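Local coordinates for protein aspartate aminotransferase (Rhodobacter sphaeroides, PDB 3NRA) that probably catalyses the pyridoxal-phosphate-dependent transfer of an amino group from L-aspartate to 2-oxoglutarate, yielding oxaloacetate and L-glutamate, at residues Ala64-Gly69 and Ala287-Ala292; Leu81-Leu86 and Ala292-Trp297; Ile131-Tyr136 and Met150-Leu155; Phe183-Pro188 and Ala213-Asp218. All blocks are in the same frame, centred on the assembly; numbering follows the deposited sequence.

Contact 1 (Ala64-Gly69 and Ala287-Ala292); sequences AGVQSG and AGYSQA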
# COMPACT_ATOMS: atom_id res chain seq x y z
N ALA B 64 -7.87 -20.86 5.76
CA ALA B 64 -8.77 -21.41 4.75
C ALA B 64 -8.53 -20.76 3.37
O ALA B 64 -8.55 -21.45 2.34
CB ALA B 64 -10.23 -21.25 5.19
N GLY B 65 -8.24 -19.46 3.36
CA GLY B 65 -7.97 -18.72 2.09
C GLY B 65 -6.67 -19.17 1.42
O GLY B 65 -6.63 -19.45 0.22
N VAL B 66 -5.62 -19.30 2.21
CA VAL B 66 -4.37 -19.80 1.68
C VAL B 66 -4.55 -21.19 1.06
O VAL B 66 -4.18 -21.41 -0.09
CB VAL B 66 -3.29 -19.84 2.74
CG1 VAL B 66 -2.06 -20.57 2.20
CG2 VAL B 66 -2.93 -18.39 3.16
N GLN B 67 -5.18 -22.10 1.80
CA GLN B 67 -5.50 -23.44 1.30
C GLN B 67 -6.32 -23.40 -0.01
O GLN B 67 -6.12 -24.23 -0.88
CB GLN B 67 -6.24 -24.25 2.39
CG GLN B 67 -6.61 -25.71 2.00
CD GLN B 67 -5.38 -26.57 1.66
OE1 GLN B 67 -4.28 -26.34 2.20
NE2 GLN B 67 -5.55 -27.52 0.73
N SER B 68 -7.24 -22.45 -0.13
CA SER B 68 -8.06 -22.33 -1.35
C SER B 68 -7.23 -21.92 -2.59
O SER B 68 -7.61 -22.22 -3.72
CB SER B 68 -9.23 -21.33 -1.15
OG SER B 68 -8.77 -20.00 -1.21
N GLY B 69 -6.15 -21.19 -2.34
CA GLY B 69 -5.07 -21.04 -3.29
C GLY B 69 -5.20 -19.78 -4.14
O GLY B 69 -5.50 -18.68 -3.62
N ALA B 287 -3.68 -7.21 0.26
CA ALA B 287 -3.11 -8.58 0.20
C ALA B 287 -4.23 -9.61 0.02
O ALA B 287 -5.21 -9.65 0.81
CB ALA B 287 -2.31 -8.89 1.46
N GLY B 288 -4.12 -10.40 -1.06
CA GLY B 288 -5.13 -11.39 -1.39
C GLY B 288 -5.52 -12.27 -0.21
O GLY B 288 -6.70 -12.39 0.10
N TYR B 289 -4.53 -12.84 0.46
CA TYR B 289 -4.80 -13.75 1.57
C TYR B 289 -5.42 -13.02 2.74
O TYR B 289 -6.36 -13.53 3.37
CB TYR B 289 -3.54 -14.49 2.01
CG TYR B 289 -2.95 -15.45 0.96
CD1 TYR B 289 -3.75 -16.29 0.22
CD2 TYR B 289 -1.58 -15.53 0.78
CE1 TYR B 289 -3.20 -17.14 -0.71
CE2 TYR B 289 -1.02 -16.41 -0.14
CZ TYR B 289 -1.83 -17.19 -0.89
OH TYR B 289 -1.29 -18.04 -1.81
N SER B 290 -4.92 -11.81 3.03
CA SER B 290 -5.46 -10.98 4.12
C SER B 290 -6.94 -10.75 3.96
O SER B 290 -7.67 -10.75 4.94
CB SER B 290 -4.75 -9.61 4.21
OG SER B 290 -3.48 -9.74 4.79
N GLN B 291 -7.39 -10.57 2.72
CA GLN B 291 -8.78 -10.20 2.45
C GLN B 291 -9.77 -11.17 3.09
O GLN B 291 -10.76 -10.76 3.67
CB GLN B 291 -9.03 -10.06 0.96
CG GLN B 291 -8.45 -8.78 0.35
CD GLN B 291 -8.81 -8.63 -1.10
OE1 GLN B 291 -9.97 -8.78 -1.46
NE2 GLN B 291 -7.81 -8.35 -1.96
N ALA B 292 -9.41 -12.47 3.07
CA ALA B 292 -10.21 -13.53 3.62
C ALA B 292 -10.66 -13.31 5.06
O ALA B 292 -11.71 -13.81 5.42
CB ALA B 292 -9.43 -14.94 3.51
O HOH W 1 -2.04 -20.56 -1.54
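Gly-65 brings helix 58-68 close to Ala-292: with no side chain in between, its CA lies 4.3 Å from CB of Ala-292, and the CA atoms of Gly-65 and Ala-292 are 5.9 Å apart. Val-66 supplies the main apolar contact. Its CG1 is anti to the backbone N (chi1 171°), which leaves CG2 over one face of the Tyr-289 ring in a CH-pi contact, 3.8 Å from the ring centroid and 17° off the normal, displaced toward CG and CD1. The two side chains cross at about a right angle. This packing sets the end of helix 58-68 against the short, weakly bonded helix about 288-291 at the dimer interface of a fold-type I aminotransferase, where Tyr-260 of the second subunit meets the Tyr-289 ring edge-to-face. A water donates to Val-66 O at 2.7 Å and is hydrogen-bonded to Tyr-289 OH at 2.6 Å, so the phenol reaches the helix backbone through it. An alanine in place of Tyr-289 would probably open a gap under Val-66 CG2 and leave this water without its phenolic partner. Ser-68 turns back along its own helix, OG donating to Gly-65 O at 2.6 Å; the same carbonyl also accepts a hydrogen bond from Gly-69 N. Gly-69, with a positive phi of 96°, ends the helix and places its O at the edge of the tyrosine ring, 4.0 Å from Tyr-289 CE1.

Contact 2 (Leu81-Leu86 and Ala292-Trp297); sequences LGIRDL and AVLRGW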
# COMPACT_ATOMS: atom_id res chain seq x y z
N LEU B 81 -14.55 -9.97 -5.02
CA LEU B 81 -15.97 -9.71 -5.27
C LEU B 81 -16.88 -10.36 -4.23
O LEU B 81 -17.75 -9.72 -3.67
CB LEU B 81 -16.36 -10.20 -6.66
CG LEU B 81 -17.79 -9.88 -7.17
CD1 LEU B 81 -18.03 -8.36 -7.25
CD2 LEU B 81 -18.02 -10.56 -8.55
N GLY B 82 -16.67 -11.64 -3.97
CA GLY B 82 -17.46 -12.35 -2.95
C GLY B 82 -17.43 -11.67 -1.57
O GLY B 82 -18.45 -11.59 -0.89
N ILE B 83 -16.28 -11.12 -1.19
CA ILE B 83 -16.11 -10.48 0.11
C ILE B 83 -16.78 -9.10 0.09
O ILE B 83 -17.47 -8.72 1.04
CB ILE B 83 -14.61 -10.43 0.53
CG1 ILE B 83 -14.08 -11.87 0.70
CG2 ILE B 83 -14.42 -9.67 1.85
CD1 ILE B 83 -12.60 -11.96 0.84
N ARG B 84 -16.65 -8.38 -1.01
CA ARG B 84 -17.39 -7.13 -1.14
C ARG B 84 -18.92 -7.32 -1.04
O ARG B 84 -19.59 -6.58 -0.32
CB ARG B 84 -17.03 -6.43 -2.42
CG ARG B 84 -15.76 -5.66 -2.31
CD ARG B 84 -15.53 -4.84 -3.51
NE ARG B 84 -15.06 -5.65 -4.63
CZ ARG B 84 -15.54 -5.64 -5.89
NH1 ARG B 84 -16.55 -4.83 -6.27
NH2 ARG B 84 -14.97 -6.43 -6.79
N ASP B 85 -19.44 -8.35 -1.71
CA ASP B 85 -20.85 -8.71 -1.62
C ASP B 85 -21.30 -9.10 -0.19
O ASP B 85 -22.41 -8.81 0.19
CB ASP B 85 -21.19 -9.84 -2.60
CG ASP B 85 -21.19 -9.39 -4.06
OD1 ASP B 85 -21.28 -8.15 -4.33
OD2 ASP B 85 -21.13 -10.28 -4.95
N LEU B 86 -20.44 -9.78 0.55
CA LEU B 86 -20.71 -10.09 1.97
C LEU B 86 -20.70 -8.80 2.81
O LEU B 86 -21.52 -8.63 3.69
CB LEU B 86 -19.69 -11.05 2.56
CG LEU B 86 -19.98 -12.54 2.67
CD1 LEU B 86 -18.72 -13.24 3.24
CD2 LEU B 86 -21.24 -12.87 3.55
N ALA B 292 -9.41 -12.47 3.07
CA ALA B 292 -10.21 -13.53 3.62
C ALA B 292 -10.66 -13.31 5.06
O ALA B 292 -11.71 -13.81 5.42
CB ALA B 292 -9.43 -14.94 3.51
N VAL B 293 -9.87 -12.59 5.89
CA VAL B 293 -10.28 -12.40 7.30
C VAL B 293 -11.53 -11.51 7.42
O VAL B 293 -12.27 -11.61 8.41
CB VAL B 293 -9.15 -11.81 8.21
CG1 VAL B 293 -7.86 -12.67 8.10
CG2 VAL B 293 -8.90 -10.34 7.89
N LEU B 294 -11.78 -10.69 6.39
CA LEU B 294 -12.96 -9.83 6.36
C LEU B 294 -14.26 -10.58 6.23
O LEU B 294 -15.32 -10.01 6.50
CB LEU B 294 -12.86 -8.81 5.20
CG LEU B 294 -11.69 -7.82 5.29
CD1 LEU B 294 -11.57 -7.01 4.01
CD2 LEU B 294 -11.88 -6.89 6.50
N ARG B 295 -14.22 -11.87 5.85
CA ARG B 295 -15.43 -12.71 5.86
C ARG B 295 -16.07 -12.80 7.27
O ARG B 295 -17.31 -13.00 7.39
CB ARG B 295 -15.12 -14.10 5.31
CG ARG B 295 -14.69 -14.11 3.84
CD ARG B 295 -14.70 -15.55 3.23
NE ARG B 295 -14.46 -15.51 1.78
CZ ARG B 295 -13.27 -15.69 1.18
NH1 ARG B 295 -12.16 -15.98 1.88
NH2 ARG B 295 -13.19 -15.58 -0.15
N GLY B 296 -15.24 -12.61 8.31
CA GLY B 296 -15.70 -12.60 9.70
C GLY B 296 -16.08 -11.22 10.27
O GLY B 296 -16.56 -11.14 11.39
N TRP B 297 -15.82 -10.15 9.51
CA TRP B 297 -15.95 -8.80 10.01
C TRP B 297 -17.43 -8.43 10.11
O TRP B 297 -18.19 -8.60 9.12
CB TRP B 297 -15.22 -7.80 9.10
CG TRP B 297 -15.11 -6.39 9.67
CD1 TRP B 297 -15.03 -6.04 10.99
CD2 TRP B 297 -14.98 -5.15 8.93
NE1 TRP B 297 -14.91 -4.66 11.12
CE2 TRP B 297 -14.88 -4.10 9.87
CE3 TRP B 297 -14.98 -4.84 7.57
CZ2 TRP B 297 -14.78 -2.77 9.49
CZ3 TRP B 297 -14.89 -3.51 7.19
CH2 TRP B 297 -14.78 -2.50 8.14
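Ile-83 and Arg-295 meet through similar first torsions: in each, CG is set anti to the carbonyl carbon (CG1 in the isoleucine, chi1 -64°; CG in the arginine, also -64°). From there the arginine chain runs extended from CG to NE and passes across Ile-83 at about a right angle. CD1 of Ile-83 settles over the centre of one face of the guanidinium, 3.8 Å from Arg-295 CZ, while CG1 of Ile-83 lies 3.8 Å from Arg-295 NE. The flat cation is thus covered on this face by a methyl group, and its polar grip comes from elsewhere: Gln-72 OE1 accepts a hydrogen bond from NH1, a bond that is likely to limit rotation of the guanidinium. The contact joins the first turns of helix 81-95 to the 3-10 turn 294-296, part of the connection between helices 288-291 and 304-324. Both sides pack on strand 105-108, an outermost strand of the large seven-stranded sheet, where Ile-107 touches Ile-83 as well as Leu-294. The second branch of the isoleucine serves this inner flank: CG2 of Ile-83 packs 3.8 Å from CB of Leu-294, again with the side chains crossing at about a right angle. CD1 of Ile-83 also approaches the backbone, 3.9 Å from N of Ala-292. One helical turn further along, Leu-86 reaches the aliphatic part of the arginine from the more exposed side, its CD1 4.2 Å from Arg-295 CG. Arg-90, further along helix 81-95, donates a hydrogen bond from NH1 to Arg-295 O.

Contact 3 (Ile131-Tyr136 and Met150-Leu155); sequences IVQPDY and MVPVQL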
# COMPACT_ATOMS: atom_id res chain seq x y z
N ILE B 131 -9.30 20.95 6.93
CA ILE B 131 -8.71 19.92 7.81
C ILE B 131 -8.91 20.39 9.23
O ILE B 131 -8.72 21.58 9.54
CB ILE B 131 -7.19 19.74 7.53
CG1 ILE B 131 -6.96 19.20 6.10
CG2 ILE B 131 -6.49 18.86 8.62
CD1 ILE B 131 -7.51 17.84 5.88
N VAL B 132 -9.36 19.47 10.10
CA VAL B 132 -9.58 19.77 11.50
C VAL B 132 -8.24 19.79 12.27
O VAL B 132 -7.34 19.03 11.95
CB VAL B 132 -10.52 18.72 12.14
CG1 VAL B 132 -10.77 19.04 13.66
CG2 VAL B 132 -11.86 18.65 11.37
N GLN B 133 -8.14 20.68 13.25
CA GLN B 133 -7.01 20.74 14.18
C GLN B 133 -7.54 20.68 15.62
O GLN B 133 -8.36 21.50 16.00
CB GLN B 133 -6.23 22.05 13.97
CG GLN B 133 -5.62 22.18 12.59
CD GLN B 133 -4.71 23.37 12.48
OE1 GLN B 133 -5.02 24.44 12.96
NE2 GLN B 133 -3.57 23.17 11.84
N PRO B 134 -7.14 19.68 16.40
CA PRO B 134 -6.30 18.54 16.10
C PRO B 134 -7.02 17.45 15.33
O PRO B 134 -8.25 17.28 15.48
CB PRO B 134 -5.92 18.04 17.48
CG PRO B 134 -7.11 18.38 18.30
CD PRO B 134 -7.48 19.71 17.84
N ASP B 135 -6.27 16.71 14.50
CA ASP B 135 -6.79 15.52 13.86
C ASP B 135 -5.63 14.59 13.43
O ASP B 135 -4.45 14.82 13.74
CB ASP B 135 -7.69 15.92 12.66
CG ASP B 135 -8.84 14.93 12.41
OD1 ASP B 135 -8.65 13.72 12.60
OD2 ASP B 135 -9.93 15.36 11.93
N TYR B 136 -5.98 13.52 12.75
CA TYR B 136 -5.08 12.41 12.47
C TYR B 136 -3.80 12.90 11.78
O TYR B 136 -3.84 13.81 10.92
CB TYR B 136 -5.84 11.41 11.58
CG TYR B 136 -5.10 10.18 11.21
CD1 TYR B 136 -4.82 9.19 12.16
CD2 TYR B 136 -4.76 9.93 9.88
CE1 TYR B 136 -4.17 8.03 11.81
CE2 TYR B 136 -4.11 8.77 9.53
CZ TYR B 136 -3.83 7.81 10.52
OH TYR B 136 -3.19 6.64 10.19
N MSE B 150 -4.12 23.51 2.86
CA MSE B 150 -4.96 23.28 4.05
C MSE B 150 -5.57 24.58 4.52
O MSE B 150 -4.87 25.59 4.66
CB MSE B 150 -4.15 22.68 5.21
CG MSE B 150 -4.88 22.79 6.61
SE MSE B 150 -3.98 21.75 7.95
CE MSE B 150 -2.60 23.06 8.33
N VAL B 151 -6.88 24.54 4.79
CA VAL B 151 -7.59 25.59 5.53
C VAL B 151 -8.03 24.95 6.84
O VAL B 151 -8.82 24.01 6.84
CB VAL B 151 -8.81 26.10 4.74
CG1 VAL B 151 -9.53 27.30 5.51
CG2 VAL B 151 -8.40 26.53 3.31
N PRO B 152 -7.38 25.34 7.96
CA PRO B 152 -7.69 24.68 9.22
C PRO B 152 -9.07 25.08 9.78
O PRO B 152 -9.55 26.16 9.51
CB PRO B 152 -6.58 25.16 10.15
CG PRO B 152 -6.13 26.44 9.59
CD PRO B 152 -6.28 26.32 8.11
N VAL B 153 -9.70 24.14 10.45
CA VAL B 153 -10.93 24.34 11.17
C VAL B 153 -10.66 23.90 12.60
O VAL B 153 -10.30 22.75 12.84
CB VAL B 153 -12.04 23.46 10.59
CG1 VAL B 153 -13.38 23.70 11.35
CG2 VAL B 153 -12.20 23.73 9.06
N GLN B 154 -10.83 24.82 13.55
CA GLN B 154 -10.54 24.52 14.96
C GLN B 154 -11.54 23.52 15.51
O GLN B 154 -12.75 23.64 15.27
CB GLN B 154 -10.57 25.83 15.79
CG GLN B 154 -10.15 25.69 17.24
CD GLN B 154 -8.68 25.29 17.39
OE1 GLN B 154 -7.80 25.78 16.68
NE2 GLN B 154 -8.42 24.39 18.30
N LEU B 155 -11.02 22.52 16.22
CA LEU B 155 -11.83 21.71 17.13
C LEU B 155 -11.63 22.27 18.51
O LEU B 155 -10.59 22.06 19.11
CB LEU B 155 -11.39 20.22 17.11
CG LEU B 155 -12.26 19.20 17.87
CD1 LEU B 155 -13.65 19.10 17.26
CD2 LEU B 155 -11.58 17.79 17.92
O HOH W 2 -7.22 25.81 13.98
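Gln-133 lies beside Pro-152 on neighbouring parallel strands of a beta-alpha-beta unit, in which helix 137-145 connects strand 128-133 to strand 149-154, an outermost strand of the large sheet. Beyond CB, the Gln-133 chain has CG anti to the carbonyl carbon (chi1 -62°), 4.0 Å from CB of Pro-152. CD of Gln-133 follows the same proline at 3.5 Å from Pro-152 CB, the two side chains pointing the same way. At the tip the amide divides its contacts. OE1 of Gln-133 comes to 3.3 Å from Pro-152 CB and accepts a hydrogen bond from a water, which also donates to Gln-154 OE1 and so bridges the two glutamines; NE2 of Gln-133 touches the terminal methyl of selenomethionine Met-150, 3.6 Å from its CE. Behind that methyl, SE of Met-150 packs 3.8 Å from CB of Ile-131. Four backbone hydrogen bonds tie the strands, Ile-131 N to Val-151 O, Val-153 N to Ile-131 O, Gln-133 N to Val-153 O and Leu-155 N to Gln-133 O. Val-132 CG1 rests 3.7 Å from Leu-155 CB, and Pro-134, preceded by a cis peptide bond, lays its CD 4.0 Å from the same Leu-155 CB.

Contact 4 (Phe183-Pro188 and Ala213-Asp218); sequences FLFSNP and ATVIAD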
# COMPACT_ATOMS: atom_id res chain seq x y z
N PHE B 183 -13.51 18.33 2.48
CA PHE B 183 -13.35 18.31 3.93
C PHE B 183 -13.08 16.87 4.40
O PHE B 183 -13.82 15.97 4.07
CB PHE B 183 -14.64 18.83 4.58
CG PHE B 183 -14.67 18.73 6.10
CD1 PHE B 183 -13.62 19.23 6.87
CD2 PHE B 183 -15.80 18.25 6.76
CE1 PHE B 183 -13.67 19.20 8.24
CE2 PHE B 183 -15.83 18.18 8.15
CZ PHE B 183 -14.76 18.66 8.89
N LEU B 184 -11.99 16.69 5.16
CA LEU B 184 -11.54 15.39 5.66
C LEU B 184 -11.51 15.48 7.17
O LEU B 184 -10.97 16.47 7.71
CB LEU B 184 -10.12 15.10 5.15
CG LEU B 184 -9.33 14.00 5.85
CD1 LEU B 184 -10.03 12.60 5.72
CD2 LEU B 184 -7.89 13.98 5.34
N PHE B 185 -12.14 14.51 7.85
CA PHE B 185 -12.14 14.46 9.31
C PHE B 185 -12.30 13.04 9.84
O PHE B 185 -12.89 12.17 9.16
CB PHE B 185 -13.23 15.39 9.89
CG PHE B 185 -14.64 14.85 9.81
CD1 PHE B 185 -15.28 14.72 8.60
CD2 PHE B 185 -15.35 14.56 10.98
CE1 PHE B 185 -16.60 14.25 8.53
CE2 PHE B 185 -16.66 14.08 10.93
CZ PHE B 185 -17.29 13.93 9.69
N SER B 186 -11.74 12.80 11.04
CA SER B 186 -11.97 11.56 11.75
C SER B 186 -13.09 11.71 12.80
O SER B 186 -13.20 12.74 13.46
CB SER B 186 -10.66 11.04 12.42
OG SER B 186 -10.26 11.89 13.46
N ASN B 187 -13.91 10.67 12.89
CA ASN B 187 -15.02 10.58 13.82
C ASN B 187 -15.18 9.12 14.25
O ASN B 187 -15.59 8.31 13.45
CB ASN B 187 -16.32 11.05 13.16
CG ASN B 187 -17.46 11.11 14.13
OD1 ASN B 187 -17.25 11.20 15.34
ND2 ASN B 187 -18.68 11.03 13.63
N PRO B 188 -14.82 8.77 15.52
CA PRO B 188 -14.30 9.62 16.56
C PRO B 188 -12.96 10.26 16.19
O PRO B 188 -12.14 9.66 15.44
CB PRO B 188 -14.11 8.66 17.72
CG PRO B 188 -13.82 7.37 17.10
CD PRO B 188 -14.79 7.35 15.94
N ALA B 213 -19.23 20.35 -1.74
CA ALA B 213 -17.97 19.86 -1.26
C ALA B 213 -18.07 18.36 -1.07
O ALA B 213 -19.13 17.85 -0.75
CB ALA B 213 -17.59 20.55 0.09
N THR B 214 -16.95 17.68 -1.30
CA THR B 214 -16.79 16.27 -1.01
C THR B 214 -16.30 16.13 0.44
O THR B 214 -15.47 16.92 0.90
CB THR B 214 -15.75 15.61 -2.01
OG1 THR B 214 -16.31 15.55 -3.32
CG2 THR B 214 -15.35 14.25 -1.59
N VAL B 215 -16.82 15.16 1.16
CA VAL B 215 -16.40 14.89 2.51
C VAL B 215 -15.86 13.47 2.57
O VAL B 215 -16.49 12.54 2.07
CB VAL B 215 -17.60 15.02 3.53
CG1 VAL B 215 -17.18 14.62 4.90
CG2 VAL B 215 -18.20 16.44 3.53
N ILE B 216 -14.69 13.32 3.17
CA ILE B 216 -14.09 12.02 3.52
C ILE B 216 -14.24 11.86 5.02
O ILE B 216 -13.64 12.61 5.77
CB ILE B 216 -12.58 11.99 3.15
CG1 ILE B 216 -12.37 12.32 1.66
CG2 ILE B 216 -11.94 10.62 3.53
CD1 ILE B 216 -10.91 12.79 1.32
N ALA B 217 -15.11 10.97 5.45
CA ALA B 217 -15.35 10.74 6.88
C ALA B 217 -14.59 9.49 7.33
O ALA B 217 -14.87 8.38 6.88
CB ALA B 217 -16.83 10.58 7.15
N ASP B 218 -13.57 9.70 8.17
CA ASP B 218 -12.70 8.62 8.65
C ASP B 218 -13.28 8.08 9.99
O ASP B 218 -13.04 8.64 11.07
CB ASP B 218 -11.26 9.14 8.80
CG ASP B 218 -10.25 8.04 9.14
OD1 ASP B 218 -10.68 6.96 9.56
OD2 ASP B 218 -9.03 8.28 9.01
O HOH W 3 -12.00 7.28 13.82
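Phe-185 touches Val-215 with the edge of its ring: CG1 of Val-215 lies in the ring plane, 3.7 Å from Phe-185 CE1. The same CE1 of Phe-185 is 3.9 Å from CB of Ala-217, which approaches obliquely. With CG between the backbone N and the carbonyl carbon (chi1 78°), the phenylalanine ring is carried toward the neighbouring strand and these two side chains. An alanine in its place would probably open a gap beside Val-215 CG1 and Ala-217 CB and deprive Tyr-196 of its edge-to-face ring partner. On the opposite sheet face, CD1 of Leu-184 packs 3.5 Å from CG2 of Ile-216. These strands are the parallel pair of a beta-alpha-beta unit in the central sheet; its helix 198-211 covers the phenylalanine face, and helix 110-120 the leucine face. Five backbone hydrogen bonds join the pair, among them Asp-218 N to Phe-185 O at 2.7 Å. Toward the C-terminal ends the contact becomes polar and reaches the cofactor: OD2 of Asp-218 is hydrogen-bonded to the pyridine N1 of the pyridoxal-phosphate lysine at position 253, the aspartate-pyridine pairing familiar from fold-type I aminotransferases. Asn-187 N donates to Asp-218 O at 2.9 Å, and a water donates both to that oxygen and to Pro-188 O.

All four contacts are largely buried, yet they differ in chemistry. Contacts 3 and 4 join parallel strands of one sheet through backbone hydrogen bonds. Contact 4 lies deeper and ends at the cofactor, whereas contact 3 holds an outermost strand and has a partly exposed rim where a water joins two glutamines. They meet where Val-132 packs on Phe-183 and Phe-185, and Asp-135 OD1 probably hydrogen-bonds Ser-186 OG. Contacts 1 and 2 instead rest on side-chain packing between helical pieces, with a single water link in contact 1. They share Ala-292, and Ile-83 CD1 touches Gln-291 O; contact 1 borders the second subunit, contact 2 does not. The centres of contacts 1 and 3 are about 39 Å apart.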